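Local coordinates for protein tyrosine phosphatase PRL-1 (Leishmania major, PDB 3S4O) that dephosphorylates phosphotyrosine in proteins and may act as a virulence factor that supports survival of the parasite inside host macrophages, at residues D88-L91 with K92-D95. Residues are numbered along the deposited sequence; the frame is centred on the assembly and turned at random.
Sequences DSWL and KLLD
Four successive i to i+4 backbone hydrogen bonds, from Lys92 N to Asp88 O through to Asp95 N to Leu91 O (2.8 Å), join residues 88-91 to 92-95 as consecutive turns of the helix 84-103. The same spacing puts Leu94 against one face of the Trp90 indole. Its CD1 methyl lies 3.9 Å from the centroid of the five-membered ring and 21° off the normal, a CH-pi contact. The closest atom pair is CD1 to Trp90 CE2 at 3.7 Å. Trp90 CG stands anti to the backbone N (chi1 -179°), which swings the ring back toward the following turn from a CB that leans the other way. Leu93 meets the benzo part of the indole obliquely, with CD2 4.1 Å from Trp90 CZ3. In the alpha/beta fold of the protein tyrosine phosphatases, helices pack on a central sheet, and here Trp90 lies between helix and sheet: its side chain touches Ile112 and Val114 of the strand 111-115, Val52 of the strand 48-53, and Leu129 and Ala130 of the helix 122-133. Its indole nitrogen is buried yet satisfied, since NE1 hydrogen-bonds to Leu126 O, which probably also helps to fix the rotation of the ring. Further round the helix, Asp95 turns its CG to the side of its own backbone N (chi1 -73°). Leu91 O sits over the flat face of its carboxylate, nearest CG at 3.0 Å, acceptor against acceptor without a hydrogen bond. Asp95 OD1 hydrogen-bonds to Tyr134 OH and forms a salt bridge with Arg167, which probably stabilises the negative charge.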
loop_
_atom_site.group_PDB
_atom_site.type_symbol
_atom_site.label_atom_id
_atom_site.label_comp_id
_atom_site.label_asym_id
_atom_site.label_seq_id
_atom_site.Cartn_x
_atom_site.Cartn_y
_atom_site.Cartn_z
ATOM N N ASP A 88 3.249 -2.905 12.342
ATOM C CA ASP A 88 4.606 -2.488 12.708
ATOM C C ASP A 88 5.573 -2.653 11.536
ATOM O O ASP A 88 6.441 -1.817 11.333
ATOM C CB ASP A 88 5.097 -3.235 13.952
ATOM C CG ASP A 88 4.397 -2.761 15.232
ATOM O OD1 ASP A 88 3.809 -1.646 15.227
ATOM O OD2 ASP A 88 4.425 -3.501 16.248
ATOM N N SER A 89 5.399 -3.719 10.760
ATOM C CA SER A 89 6.261 -3.965 9.596
ATOM C C SER A 89 6.025 -2.915 8.510
ATOM O O SER A 89 6.948 -2.499 7.837
ATOM C CB SER A 89 6.015 -5.368 9.031
ATOM O OG SER A 89 6.688 -6.370 9.793
ATOM N N TRP A 90 4.765 -2.515 8.369
ATOM C CA TRP A 90 4.318 -1.517 7.395
ATOM C C TRP A 90 4.882 -0.167 7.738
ATOM O O TRP A 90 5.475 0.493 6.886
ATOM C CB TRP A 90 2.785 -1.476 7.382
ATOM C CG TRP A 90 2.060 -0.530 6.434
ATOM C CD1 TRP A 90 1.047 0.319 6.770
ATOM C CD2 TRP A 90 2.198 -0.424 5.005
ATOM N NE1 TRP A 90 0.585 0.978 5.658
ATOM C CE2 TRP A 90 1.278 0.539 4.563
ATOM C CE3 TRP A 90 3.018 -1.038 4.064
ATOM C CZ2 TRP A 90 1.153 0.896 3.221
ATOM C CZ3 TRP A 90 2.901 -0.665 2.725
ATOM C CH2 TRP A 90 1.971 0.283 2.321
ATOM N N LEU A 91 4.734 0.231 8.998
ATOM C CA LEU A 91 5.271 1.509 9.446
ATOM C C LEU A 91 6.800 1.521 9.364
ATOM O O LEU A 91 7.401 2.550 9.030
ATOM C CB LEU A 91 4.824 1.840 10.879
ATOM C CG LEU A 91 3.331 2.017 11.181
ATOM C CD1 LEU A 91 3.122 2.095 12.720
ATOM C CD2 LEU A 91 2.756 3.232 10.505
ATOM N N LYS A 92 7.426 0.381 9.654
ATOM C CA LYS A 92 8.891 0.281 9.577
ATOM C C LYS A 92 9.371 0.551 8.147
ATOM O O LYS A 92 10.314 1.312 7.932
ATOM C CB LYS A 92 9.401 -1.094 10.038
ATOM C CG LYS A 92 10.932 -1.270 9.905
ATOM C CD LYS A 92 11.696 -0.417 10.912
ATOM C CE LYS A 92 13.189 -0.671 10.874
ATOM N NZ LYS A 92 13.863 -0.332 12.167
ATOM N N LEU A 93 8.706 -0.090 7.188
ATOM C CA LEU A 93 8.993 0.090 5.763
ATOM C C LEU A 93 8.796 1.550 5.325
ATOM O O LEU A 93 9.609 2.112 4.611
ATOM C CB LEU A 93 8.090 -0.824 4.920
ATOM C CG LEU A 93 8.075 -0.638 3.398
ATOM C CD1 LEU A 93 9.418 -1.001 2.768
ATOM C CD2 LEU A 93 6.967 -1.453 2.771
ATOM N N LEU A 94 7.701 2.154 5.759
ATOM C CA LEU A 94 7.383 3.524 5.362
ATOM C C LEU A 94 8.308 4.550 6.017
ATOM O O LEU A 94 8.708 5.520 5.383
ATOM C CB LEU A 94 5.903 3.833 5.666
ATOM C CG LEU A 94 4.896 2.993 4.850
ATOM C CD1 LEU A 94 3.452 3.474 5.040
ATOM C CD2 LEU A 94 5.236 2.948 3.369
ATOM N N ASP A 95 8.650 4.327 7.283
ATOM C CA ASP A 95 9.639 5.137 7.988
ATOM C C ASP A 95 10.975 5.098 7.240
ATOM O O ASP A 95 11.650 6.108 7.113
ATOM C CB ASP A 95 9.876 4.630 9.422
ATOM C CG ASP A 95 8.711 4.938 10.378
ATOM O OD1 ASP A 95 7.766 5.670 9.987
ATOM O OD2 ASP A 95 8.729 4.415 11.524
#